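Local coordinates for intracellular protein transport protein USO1 (Saccharomyces cerevisiae S288c, PDB 6LSU) that is required for protein transport from the endoplasmic reticulum to the Golgi complex, here represented by the globular head of a homodimeric tether with a coiled-coil tail, at residues Ile379-Phe384 and Ile402-Ile407; Glu289-Asp294 and Leu342-Phe347; Ala559-Ser564 and Phe600-Ser605; Leu566-Leu571 and Lys608-Phe613. One frame throughout, in Å; residues are numbered along the deposited sequence.

Contact 1 (Ile379-Phe384 and Ile402-Ile407); sequences IDVPYF and IPVVSI
V381 and I402 form the hydrogen-bonded pair of a small two-stranded antiparallel sheet, strands 380-384 and 399-403, which sits within the seventh ARM repeat and runs directly into helix 404-414. V381 N donates to I402 O at 2.7 Å, and I402 N returns a bond to V381 O at 3.0 Å. One step on, where P403 is the N-cap residue, V404 N reaches back to I379 O, 3.0 Å away and almost straight (177° at the hydrogen), so the first turn of the helix is tied to the residue preceding the strand. I379 O takes a second donor, a water that in turn accepts from V405 N.

The tightly packed face is the apolar one that carries V381 and I402. V381 CG1 packs 3.8 Å from V404 CG2, while I379 CG2 lies alongside the same V404 methyl at 4.0 Å. Y383 crosses I402 at about a right angle and reaches tip to tip toward I407. Helix 337-346 extends this packing, with L342 against I379 and F346 against V404.

The opposite face, with D380 partly exposed and P403 exposed, is turned to solvent and makes the smaller contact, through a non-hydrogen-bonded pair. D380 has CG anti to its carbonyl carbon (chi1 -68°), beside its backbone N, and OD1 comes to rest against the proline ring, 3.7 Å from P403 CG.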
loop_
_atom_site.group_PDB
_atom_site.type_symbol
_atom_site.label_atom_id
_atom_site.label_comp_id
_atom_site.label_asym_id
_atom_site.label_seq_id
_atom_site.Cartn_x
_atom_site.Cartn_y
_atom_site.Cartn_z
ATOM N N ILE A 379 -11.635 9.523 -19.690
ATOM C CA ILE A 379 -12.393 9.767 -18.439
ATOM C C ILE A 379 -12.321 11.258 -18.056
ATOM O O ILE A 379 -11.214 11.874 -18.027
ATOM C CB ILE A 379 -11.901 8.854 -17.341
ATOM C CG1 ILE A 379 -11.959 7.408 -17.814
ATOM C CG2 ILE A 379 -12.693 9.142 -16.088
ATOM C CD1 ILE A 379 -11.416 6.413 -16.824
ATOM N N ASP A 380 -13.498 11.805 -17.752
ATOM C CA ASP A 380 -13.744 13.204 -17.336
ATOM C C ASP A 380 -14.403 13.168 -15.951
ATOM O O ASP A 380 -15.161 12.231 -15.643
ATOM C CB ASP A 380 -14.624 13.936 -18.343
ATOM C CG ASP A 380 -13.976 14.178 -19.701
ATOM O OD1 ASP A 380 -12.750 14.532 -19.734
ATOM O OD2 ASP A 380 -14.703 14.017 -20.735
ATOM N N VAL A 381 -14.145 14.151 -15.107
ATOM C CA VAL A 381 -14.807 14.144 -13.781
ATOM C C VAL A 381 -15.602 15.438 -13.646
ATOM O O VAL A 381 -15.198 16.497 -14.103
ATOM C CB VAL A 381 -13.819 13.811 -12.648
ATOM C CG1 VAL A 381 -12.414 14.233 -12.982
ATOM C CG2 VAL A 381 -14.244 14.343 -11.294
ATOM N N PRO A 382 -16.850 15.327 -13.170
ATOM C CA PRO A 382 -17.751 16.468 -13.006
ATOM C C PRO A 382 -17.160 17.424 -11.958
ATOM O O PRO A 382 -16.670 16.941 -10.931
ATOM C CB PRO A 382 -19.036 15.797 -12.499
ATOM C CG PRO A 382 -18.494 14.578 -11.754
ATOM C CD PRO A 382 -17.460 14.067 -12.732
ATOM N N TYR A 383 -17.184 18.725 -12.235
ATOM C CA TYR A 383 -16.841 19.798 -11.272
ATOM C C TYR A 383 -18.015 20.784 -11.200
ATOM O O TYR A 383 -18.862 20.821 -12.132
ATOM C CB TYR A 383 -15.477 20.393 -11.632
ATOM C CG TYR A 383 -14.387 19.578 -11.001
ATOM C CD1 TYR A 383 -13.879 18.452 -11.625
ATOM C CD2 TYR A 383 -13.959 19.842 -9.710
ATOM C CE1 TYR A 383 -12.900 17.674 -11.030
ATOM C CE2 TYR A 383 -12.977 19.075 -9.096
ATOM C CZ TYR A 383 -12.439 17.983 -9.764
ATOM O OH TYR A 383 -11.476 17.193 -9.198
ATOM N N PHE A 384 -18.112 21.513 -10.079
ATOM C CA PHE A 384 -19.171 22.553 -9.815
ATOM C C PHE A 384 -18.593 24.017 -9.920
ATOM O O PHE A 384 -17.484 24.353 -9.383
ATOM C CB PHE A 384 -19.975 22.181 -8.542
ATOM C CG PHE A 384 -21.044 23.189 -8.221
ATOM C CD1 PHE A 384 -22.176 23.216 -9.014
ATOM C CD2 PHE A 384 -20.900 24.133 -7.205
ATOM C CE1 PHE A 384 -23.177 24.141 -8.776
ATOM C CE2 PHE A 384 -21.903 25.061 -6.968
ATOM C CZ PHE A 384 -23.040 25.063 -7.755
ATOM N N ILE A 402 -13.828 17.913 -16.328
ATOM C CA ILE A 402 -12.354 18.040 -16.504
ATOM C C ILE A 402 -11.794 16.656 -16.754
ATOM O O ILE A 402 -12.186 15.692 -16.109
ATOM C CB ILE A 402 -11.698 18.739 -15.304
ATOM C CG1 ILE A 402 -12.283 20.146 -15.097
ATOM C CG2 ILE A 402 -10.203 18.788 -15.482
ATOM C CD1 ILE A 402 -13.461 20.191 -14.162
ATOM N N PRO A 403 -10.863 16.531 -17.714
ATOM C CA PRO A 403 -10.142 15.286 -17.934
ATOM C C PRO A 403 -9.325 14.892 -16.702
ATOM O O PRO A 403 -8.674 15.723 -16.120
ATOM C CB PRO A 403 -9.223 15.557 -19.106
ATOM C CG PRO A 403 -9.784 16.767 -19.745
ATOM C CD PRO A 403 -10.445 17.572 -18.643
ATOM N N VAL A 404 -9.435 13.609 -16.328
ATOM C CA VAL A 404 -8.712 12.998 -15.170
ATOM C C VAL A 404 -7.208 13.278 -15.330
ATOM O O VAL A 404 -6.566 13.736 -14.409
ATOM C CB VAL A 404 -9.120 11.527 -15.057
ATOM C CG1 VAL A 404 -7.974 10.552 -14.836
ATOM C CG2 VAL A 404 -10.160 11.392 -13.967
ATOM N N VAL A 405 -6.659 13.196 -16.513
ATOM C CA VAL A 405 -5.180 13.362 -16.638
ATOM C C VAL A 405 -4.794 14.791 -16.213
ATOM O O VAL A 405 -3.802 14.946 -15.510
ATOM C CB VAL A 405 -4.688 13.002 -18.036
ATOM C CG1 VAL A 405 -3.224 13.335 -18.208
ATOM C CG2 VAL A 405 -4.944 11.542 -18.297
ATOM N N SER A 406 -5.538 15.800 -16.666
ATOM C CA SER A 406 -5.390 17.214 -16.223
ATOM C C SER A 406 -5.418 17.322 -14.683
ATOM O O SER A 406 -4.447 17.894 -14.124
ATOM C CB SER A 406 -6.462 18.076 -16.886
ATOM O OG SER A 406 -6.187 18.150 -18.280
ATOM N N ILE A 407 -6.418 16.762 -13.993
ATOM C CA ILE A 407 -6.484 16.819 -12.493
ATOM C C ILE A 407 -5.220 16.201 -11.886
ATOM O O ILE A 407 -4.746 16.669 -10.929
ATOM C CB ILE A 407 -7.732 16.145 -11.927
ATOM C CG1 ILE A 407 -9.000 16.694 -12.572
ATOM C CG2 ILE A 407 -7.795 16.312 -10.400
ATOM C CD1 ILE A 407 -10.210 16.168 -11.935
HETATM O O HOH W 1 -8.220 12.180 -18.375
#

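Contact 2 (Glu289-Asp294 and Leu342-Phe347); sequences EPISQD and LRLAFF
I291 lays its CG1 over one face of the F347 ring, 4.2 Å from the centroid and 13° off the ring normal, a CH-pi contact in which the two side chains run antiparallel past one another. Its CD1 goes on to the helix, meeting R343 CB at 3.6 Å and L344 CD2 at 3.8 Å. The same leucine methyl is met by P290 CG, also at 3.8 Å, with the two side chains crossing at about a right angle. An alanine at I291 would probably leave the ring face without its CG1 partner and open a gap beside R343 CB and L344 CD2.

These contacts join neighbouring ARM repeats: the loop after helix 280-287, in the fifth, meets the C-terminal end of helix 337-346, in the sixth. F347 is where the chain leaves the helix, and its CG, anti to the backbone N (chi1 -173°), directs the side chain toward I291. Its backbone is held from both ends. F347 N donates to R343 O, which also accepts from F346 N, while F347 O accepts from R355 NH2. Around these residues, I307 of helix 301-317 touches both P290 and L344, and W299 packs on P290.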
loop_
_atom_site.group_PDB
_atom_site.type_symbol
_atom_site.label_atom_id
_atom_site.label_comp_id
_atom_site.label_asym_id
_atom_site.label_seq_id
_atom_site.Cartn_x
_atom_site.Cartn_y
_atom_site.Cartn_z
ATOM N N GLU A 289 -20.277 3.632 -1.990
ATOM C CA GLU A 289 -21.054 4.148 -0.849
ATOM C C GLU A 289 -20.722 5.588 -0.458
ATOM O O GLU A 289 -21.618 6.387 -0.207
ATOM C CB GLU A 289 -20.910 3.223 0.340
ATOM C CG GLU A 289 -22.142 2.373 0.519
ATOM C CD GLU A 289 -21.879 1.103 1.309
ATOM O OE1 GLU A 289 -22.337 -0.029 0.833
ATOM O OE2 GLU A 289 -21.240 1.259 2.388
ATOM N N PRO A 290 -19.456 6.003 -0.310
ATOM C CA PRO A 290 -19.188 7.359 0.172
ATOM C C PRO A 290 -19.655 8.497 -0.760
ATOM O O PRO A 290 -19.667 9.589 -0.303
ATOM C CB PRO A 290 -17.669 7.412 0.251
ATOM C CG PRO A 290 -17.247 5.978 0.251
ATOM C CD PRO A 290 -18.239 5.265 -0.621
ATOM N N ILE A 291 -20.004 8.207 -2.012
ATOM C CA ILE A 291 -20.379 9.212 -3.047
ATOM C C ILE A 291 -21.901 9.242 -3.261
ATOM O O ILE A 291 -22.461 8.318 -3.899
ATOM C CB ILE A 291 -19.657 8.879 -4.346
ATOM C CG1 ILE A 291 -18.156 9.018 -4.153
ATOM C CG2 ILE A 291 -20.201 9.716 -5.473
ATOM C CD1 ILE A 291 -17.414 7.876 -4.801
ATOM N N SER A 292 -22.525 10.297 -2.736
ATOM C CA SER A 292 -23.981 10.594 -2.782
ATOM C C SER A 292 -24.170 12.113 -2.747
ATOM O O SER A 292 -23.530 12.783 -1.871
ATOM C CB SER A 292 -24.744 9.923 -1.636
ATOM O OG SER A 292 -25.147 8.613 -1.996
ATOM N N GLN A 293 -25.040 12.621 -3.634
ATOM C CA GLN A 293 -25.665 13.968 -3.508
ATOM C C GLN A 293 -26.487 14.039 -2.202
ATOM O O GLN A 293 -26.607 15.155 -1.649
ATOM C CB GLN A 293 -26.530 14.297 -4.733
ATOM C CG GLN A 293 -26.698 15.803 -4.952
ATOM C CD GLN A 293 -28.061 16.250 -5.439
ATOM O OE1 GLN A 293 -29.103 15.743 -5.022
ATOM N NE2 GLN A 293 -28.072 17.252 -6.305
ATOM N N ASP A 294 -26.984 12.890 -1.709
ATOM C CA ASP A 294 -28.019 12.760 -0.641
ATOM C C ASP A 294 -27.452 13.111 0.731
ATOM O O ASP A 294 -27.870 14.120 1.286
ATOM C CB ASP A 294 -28.617 11.354 -0.576
ATOM C CG ASP A 294 -29.849 11.191 -1.441
ATOM O OD1 ASP A 294 -30.065 12.052 -2.301
ATOM O OD2 ASP A 294 -30.581 10.201 -1.237
ATOM N N LEU A 342 -11.651 6.192 -9.017
ATOM C CA LEU A 342 -11.208 7.552 -9.424
ATOM C C LEU A 342 -12.130 8.579 -8.828
ATOM O O LEU A 342 -11.616 9.642 -8.513
ATOM C CB LEU A 342 -11.220 7.719 -10.944
ATOM C CG LEU A 342 -10.139 6.967 -11.713
ATOM C CD1 LEU A 342 -10.344 7.165 -13.218
ATOM C CD2 LEU A 342 -8.771 7.432 -11.282
ATOM N N ARG A 343 -13.419 8.276 -8.635
ATOM C CA ARG A 343 -14.308 9.161 -7.832
ATOM C C ARG A 343 -13.774 9.253 -6.406
ATOM O O ARG A 343 -13.792 10.361 -5.885
ATOM C CB ARG A 343 -15.763 8.694 -7.845
ATOM C CG ARG A 343 -16.493 9.150 -9.092
ATOM C CD ARG A 343 -17.975 8.779 -9.034
ATOM N NE ARG A 343 -18.436 8.504 -10.391
ATOM C CZ ARG A 343 -18.873 7.331 -10.844
ATOM N NH1 ARG A 343 -19.000 6.289 -10.038
ATOM N NH2 ARG A 343 -19.198 7.212 -12.117
ATOM N N LEU A 344 -13.363 8.142 -5.792
ATOM C CA LEU A 344 -12.829 8.143 -4.409
ATOM C C LEU A 344 -11.528 8.973 -4.372
ATOM O O LEU A 344 -11.284 9.639 -3.346
ATOM C CB LEU A 344 -12.594 6.704 -3.939
ATOM C CG LEU A 344 -13.857 5.877 -3.670
ATOM C CD1 LEU A 344 -13.483 4.456 -3.334
ATOM C CD2 LEU A 344 -14.697 6.433 -2.536
ATOM N N ALA A 345 -10.715 8.903 -5.438
ATOM C CA ALA A 345 -9.438 9.650 -5.501
ATOM C C ALA A 345 -9.752 11.170 -5.488
ATOM O O ALA A 345 -9.079 11.851 -4.774
ATOM C CB ALA A 345 -8.604 9.200 -6.700
ATOM N N PHE A 346 -10.798 11.650 -6.162
ATOM C CA PHE A 346 -10.998 13.082 -6.554
ATOM C C PHE A 346 -12.116 13.757 -5.761
ATOM O O PHE A 346 -12.162 14.959 -5.676
ATOM C CB PHE A 346 -11.234 13.253 -8.055
ATOM C CG PHE A 346 -10.088 12.712 -8.880
ATOM C CD1 PHE A 346 -8.785 13.096 -8.614
ATOM C CD2 PHE A 346 -10.306 11.829 -9.923
ATOM C CE1 PHE A 346 -7.721 12.591 -9.346
ATOM C CE2 PHE A 346 -9.230 11.322 -10.652
ATOM C CZ PHE A 346 -7.935 11.671 -10.332
ATOM N N PHE A 347 -13.014 13.015 -5.168
ATOM C CA PHE A 347 -14.202 13.595 -4.514
ATOM C C PHE A 347 -13.694 14.410 -3.338
ATOM O O PHE A 347 -12.629 14.037 -2.715
ATOM C CB PHE A 347 -15.107 12.455 -4.068
ATOM C CG PHE A 347 -16.468 12.803 -3.511
ATOM C CD1 PHE A 347 -17.452 13.366 -4.314
ATOM C CD2 PHE A 347 -16.815 12.426 -2.216
ATOM C CE1 PHE A 347 -18.718 13.635 -3.797
ATOM C CE2 PHE A 347 -18.074 12.701 -1.699
ATOM C CZ PHE A 347 -19.031 13.293 -2.490
#

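Contact 3 (Ala559-Ser564 and Phe600-Ser605)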
loop_
_atom_site.group_PDB
_atom_site.type_symbol
_atom_site.label_atom_id
_atom_site.label_comp_id
_atom_site.label_asym_id
_atom_site.label_seq_id
_atom_site.Cartn_x
_atom_site.Cartn_y
_atom_site.Cartn_z
ATOM N N ALA A 559 14.782 25.022 -25.230
ATOM C CA ALA A 559 14.499 24.434 -23.898
ATOM C C ALA A 559 15.792 24.358 -23.066
ATOM O O ALA A 559 15.818 24.867 -21.908
ATOM C CB ALA A 559 13.861 23.069 -24.058
ATOM N N ILE A 560 16.840 23.731 -23.610
ATOM C CA ILE A 560 18.064 23.434 -22.833
ATOM C C ILE A 560 18.767 24.730 -22.394
ATOM O O ILE A 560 19.435 24.707 -21.355
ATOM C CB ILE A 560 19.025 22.564 -23.642
ATOM C CG1 ILE A 560 18.463 21.145 -23.769
ATOM C CG2 ILE A 560 20.414 22.589 -22.990
ATOM C CD1 ILE A 560 19.451 20.109 -24.275
ATOM N N GLN A 561 18.706 25.797 -23.173
ATOM C CA GLN A 561 19.368 27.077 -22.805
ATOM C C GLN A 561 18.489 27.810 -21.777
ATOM O O GLN A 561 19.003 28.258 -20.760
ATOM C CB GLN A 561 19.670 27.918 -24.052
ATOM C CG GLN A 561 21.089 28.482 -24.054
ATOM C CD GLN A 561 22.132 27.388 -24.054
ATOM O OE1 GLN A 561 22.855 27.181 -23.081
ATOM N NE2 GLN A 561 22.203 26.662 -25.158
ATOM N N THR A 562 17.187 27.834 -21.981
ATOM C CA THR A 562 16.193 28.325 -20.975
ATOM C C THR A 562 16.348 27.624 -19.605
ATOM O O THR A 562 16.256 28.285 -18.555
ATOM C CB THR A 562 14.758 28.102 -21.444
ATOM O OG1 THR A 562 14.536 28.561 -22.778
ATOM C CG2 THR A 562 13.782 28.833 -20.550
ATOM N N ILE A 563 16.522 26.319 -19.580
ATOM C CA ILE A 563 16.703 25.541 -18.310
ATOM C C ILE A 563 18.058 25.957 -17.703
ATOM O O ILE A 563 18.131 26.057 -16.438
ATOM C CB ILE A 563 16.620 24.015 -18.589
ATOM C CG1 ILE A 563 15.183 23.601 -18.919
ATOM C CG2 ILE A 563 17.162 23.171 -17.443
ATOM C CD1 ILE A 563 15.074 22.292 -19.665
ATOM N N SER A 564 19.086 26.171 -18.552
ATOM C CA SER A 564 20.462 26.573 -18.125
ATOM C C SER A 564 20.409 27.895 -17.353
ATOM O O SER A 564 20.904 27.934 -16.236
ATOM C CB SER A 564 21.403 26.648 -19.279
ATOM O OG SER A 564 21.679 25.349 -19.808
ATOM N N PHE A 600 23.727 22.496 -24.967
ATOM C CA PHE A 600 24.274 22.950 -23.663
ATOM C C PHE A 600 25.550 23.779 -23.887
ATOM O O PHE A 600 25.629 24.913 -23.374
ATOM C CB PHE A 600 24.554 21.755 -22.744
ATOM C CG PHE A 600 25.121 22.133 -21.399
ATOM C CD1 PHE A 600 24.408 22.994 -20.584
ATOM C CD2 PHE A 600 26.373 21.696 -20.981
ATOM C CE1 PHE A 600 24.885 23.358 -19.332
ATOM C CE2 PHE A 600 26.881 22.083 -19.750
ATOM C CZ PHE A 600 26.118 22.887 -18.911
ATOM N N LEU A 601 26.498 23.208 -24.644
ATOM C CA LEU A 601 27.854 23.751 -24.985
ATOM C C LEU A 601 27.763 25.017 -25.837
ATOM O O LEU A 601 28.762 25.676 -25.987
ATOM C CB LEU A 601 28.644 22.697 -25.763
ATOM C CG LEU A 601 29.090 21.485 -24.948
ATOM C CD1 LEU A 601 29.909 20.550 -25.791
ATOM C CD2 LEU A 601 29.859 21.857 -23.718
ATOM N N SER A 602 26.620 25.328 -26.404
ATOM C CA SER A 602 26.439 26.457 -27.339
ATOM C C SER A 602 26.253 27.751 -26.561
ATOM O O SER A 602 25.753 28.697 -27.170
ATOM C CB SER A 602 25.245 26.224 -28.238
ATOM O OG SER A 602 24.069 26.654 -27.583
ATOM N N ASP A 603 26.573 27.793 -25.265
ATOM C CA ASP A 603 26.455 29.068 -24.502
ATOM C C ASP A 603 27.541 29.145 -23.442
ATOM O O ASP A 603 27.246 28.756 -22.287
ATOM C CB ASP A 603 25.089 29.265 -23.855
ATOM C CG ASP A 603 24.942 30.644 -23.248
ATOM O OD1 ASP A 603 25.993 31.320 -23.062
ATOM O OD2 ASP A 603 23.780 31.034 -22.986
ATOM N N LYS A 604 28.705 29.680 -23.855
ATOM C CA LYS A 604 29.955 29.773 -23.054
ATOM C C LYS A 604 29.636 30.515 -21.761
ATOM O O LYS A 604 30.236 30.136 -20.730
ATOM C CB LYS A 604 31.092 30.455 -23.825
ATOM C CG LYS A 604 32.317 29.587 -24.065
ATOM C CD LYS A 604 33.599 30.385 -24.152
ATOM C CE LYS A 604 34.720 29.664 -24.866
ATOM N NZ LYS A 604 35.708 30.641 -25.382
ATOM N N SER A 605 28.717 31.493 -21.803
ATOM C CA SER A 605 28.365 32.328 -20.624
ATOM C C SER A 605 27.904 31.439 -19.453
ATOM O O SER A 605 28.316 31.660 -18.292
ATOM C CB SER A 605 27.324 33.345 -20.974
ATOM O OG SER A 605 26.564 33.629 -19.817
#
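I560 O is gripped twice from the next turn of its helix, by S564 OG at 2.8 Å and by S564 N at 3.2 Å. The hydroxyl so held lies in the plane of the F600 ring, at its edge, 3.7 Å from F600 CD1. I560 contributes its CG2 methyl, which lies against the F600 backbone, 3.9 Å from F600 N.

Beside F600, Q561 reaches across with its chain bent at chi2 (62°), the torsion that sets where CD lies. The amide oxygen OE1 comes to 3.2 Å from D603 CB, and the amide and carboxylate planes stand 58° apart. The polar partner of Q561 NE2 is D599 O, a carbonyl near the end of helix 594-601 that also accepts from S602 OG, so that glutamine and serine converge on one acceptor. On its far side D603 serves the following helix: as N-cap residue it accepts a weak bond from S605 N through OD1.

Helix 559-568, in the ninth ARM repeat, therefore packs on the last turn of helix 594-601 and on the turn that leads into helix 604-614, in the tenth, the kind of packing between successive helical repeats that builds an armadillo-like solenoid.

Contact 4 (Leu566-Leu571 and Lys608-Phe613)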
loop_
_atom_site.group_PDB
_atom_site.type_symbol
_atom_site.label_atom_id
_atom_site.label_comp_id
_atom_site.label_asym_id
_atom_site.label_seq_id
_atom_site.Cartn_x
_atom_site.Cartn_y
_atom_site.Cartn_z
ATOM N N LEU A 566 17.667 29.152 -15.967
ATOM C CA LEU A 566 16.884 28.816 -14.741
ATOM C C LEU A 566 17.803 28.158 -13.706
ATOM O O LEU A 566 17.769 28.579 -12.538
ATOM C CB LEU A 566 15.701 27.917 -15.120
ATOM C CG LEU A 566 14.553 28.665 -15.785
ATOM C CD1 LEU A 566 13.599 27.710 -16.501
ATOM C CD2 LEU A 566 13.837 29.561 -14.777
ATOM N N LEU A 567 18.615 27.192 -14.127
ATOM C CA LEU A 567 19.589 26.486 -13.255
ATOM C C LEU A 567 20.464 27.521 -12.541
ATOM O O LEU A 567 20.323 27.640 -11.289
ATOM C CB LEU A 567 20.434 25.528 -14.098
ATOM C CG LEU A 567 21.251 24.514 -13.323
ATOM C CD1 LEU A 567 22.184 23.745 -14.237
ATOM C CD2 LEU A 567 22.033 25.193 -12.232
ATOM N N THR A 568 21.305 28.241 -13.300
ATOM C CA THR A 568 22.347 29.165 -12.764
ATOM C C THR A 568 21.659 30.131 -11.812
ATOM O O THR A 568 22.095 30.161 -10.663
ATOM C CB THR A 568 23.083 29.937 -13.864
ATOM O OG1 THR A 568 22.168 30.617 -14.731
ATOM C CG2 THR A 568 23.951 29.028 -14.696
ATOM N N THR A 569 20.541 30.754 -12.224
ATOM C CA THR A 569 19.680 31.558 -11.314
ATOM C C THR A 569 19.297 30.805 -10.028
ATOM O O THR A 569 18.819 31.477 -9.095
ATOM C CB THR A 569 18.372 31.970 -11.983
ATOM O OG1 THR A 569 18.572 32.622 -13.240
ATOM C CG2 THR A 569 17.528 32.875 -11.124
ATOM N N SER A 570 19.373 29.467 -10.005
ATOM C CA SER A 570 18.804 28.615 -8.921
ATOM C C SER A 570 19.911 28.263 -7.924
ATOM O O SER A 570 19.612 27.715 -6.866
ATOM C CB SER A 570 18.125 27.358 -9.466
ATOM O OG SER A 570 19.040 26.273 -9.713
ATOM N N LEU A 571 21.161 28.546 -8.266
ATOM C CA LEU A 571 22.323 28.105 -7.459
ATOM C C LEU A 571 22.298 28.834 -6.109
ATOM O O LEU A 571 22.841 28.289 -5.138
ATOM C CB LEU A 571 23.589 28.370 -8.267
ATOM C CG LEU A 571 23.771 27.483 -9.497
ATOM C CD1 LEU A 571 24.942 27.954 -10.350
ATOM C CD2 LEU A 571 23.968 26.030 -9.111
ATOM N N LYS A 608 30.679 29.321 -17.976
ATOM C CA LYS A 608 31.519 30.234 -17.149
ATOM C C LYS A 608 30.888 30.323 -15.762
ATOM O O LYS A 608 31.579 29.955 -14.788
ATOM C CB LYS A 608 31.744 31.595 -17.825
ATOM C CG LYS A 608 32.714 31.552 -19.006
ATOM C CD LYS A 608 33.287 32.892 -19.414
ATOM C CE LYS A 608 32.421 33.669 -20.380
ATOM N NZ LYS A 608 32.880 35.075 -20.507
ATOM N N SER A 609 29.610 30.712 -15.665
ATOM C CA SER A 609 28.821 30.683 -14.381
ATOM C C SER A 609 28.965 29.342 -13.636
ATOM O O SER A 609 29.198 29.314 -12.399
ATOM C CB SER A 609 27.403 30.940 -14.666
ATOM O OG SER A 609 27.241 32.264 -15.146
ATOM N N LEU A 610 28.810 28.220 -14.322
ATOM C CA LEU A 610 28.861 26.920 -13.618
ATOM C C LEU A 610 30.271 26.698 -13.065
ATOM O O LEU A 610 30.393 26.365 -11.868
ATOM C CB LEU A 610 28.395 25.811 -14.562
ATOM C CG LEU A 610 26.953 25.944 -15.052
ATOM C CD1 LEU A 610 26.627 24.828 -16.002
ATOM C CD2 LEU A 610 25.956 25.981 -13.913
ATOM N N LEU A 611 31.304 26.917 -13.878
ATOM C CA LEU A 611 32.714 26.831 -13.416
ATOM C C LEU A 611 32.951 27.799 -12.248
ATOM O O LEU A 611 33.504 27.381 -11.211
ATOM C CB LEU A 611 33.630 27.133 -14.590
ATOM C CG LEU A 611 34.132 25.899 -15.325
ATOM C CD1 LEU A 611 34.966 26.330 -16.507
ATOM C CD2 LEU A 611 34.944 25.004 -14.402
ATOM N N SER A 612 32.528 29.047 -12.371
ATOM C CA SER A 612 32.675 30.026 -11.269
ATOM C C SER A 612 32.012 29.430 -10.019
ATOM O O SER A 612 32.638 29.437 -8.915
ATOM C CB SER A 612 32.098 31.377 -11.626
ATOM O OG SER A 612 32.604 31.854 -12.877
ATOM N N PHE A 613 30.776 28.961 -10.160
ATOM C CA PHE A 613 29.975 28.489 -9.001
ATOM C C PHE A 613 30.728 27.337 -8.331
ATOM O O PHE A 613 30.846 27.372 -7.112
ATOM C CB PHE A 613 28.543 28.086 -9.380
ATOM C CG PHE A 613 27.773 27.668 -8.154
ATOM C CD1 PHE A 613 27.994 26.425 -7.581
ATOM C CD2 PHE A 613 26.900 28.537 -7.518
ATOM C CE1 PHE A 613 27.366 26.064 -6.398
ATOM C CE2 PHE A 613 26.261 28.160 -6.340
ATOM C CZ PHE A 613 26.519 26.936 -5.777
#
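The F613 ring has L571 over one face, with CD2 above its centre, 4.0 Å from the centroid and only 4° off the ring normal. L571 CG lies over that face too; CB meets the ring at CE2 and CD2, and CD1 meets it at CD2 and CG, 3.5 Å from F613 CD2. The two side chains cross obliquely. F613 CG stands anti to its backbone N (chi1 -178°), which carries the ring out from the helix to this leucine. An alanine in place of F613 would probably leave L571 CG and CD2 without the surface they rest on and open a gap beside helix 622-637.

One turn back, L610 CD2 is the meeting point of three side chains: T568 CG2 at 3.7 Å, L571 CD1 at 4.2 Å and L567 CD2 at 4.3 Å. T568 turns its methyl to the partner helix, where it also meets S609 CB at 3.9 Å, while its hydroxyl bonds to E565 O within its own helix.

The contact joins the last part of helix 559-568 and the type I turn T568-L571 to helix 604-614. Helix 622-637 runs beside both, with I624 against L571 and F613, V628 against L610 and L631 against L567.

The four contacts form two pairs along the head. Contacts 1 and 2 touch through helix 337-346, whose F346 also packs against I407. Contacts 3 and 4 share helices 559-568 and 604-614 and meet where F600 touches L610; contact 1 lies about 37 Å from contact 3, centre to centre. Only contact 3 is mainly buried; the others are partly so. Contact 1 alone is stitched by backbone hydrogen bonds between its segments, as befits strands in a largely helical chain. Contacts 2 and 4 are both aliphatic packing on a phenylalanine face, whereas contact 3 brings polar side chains to a helix junction.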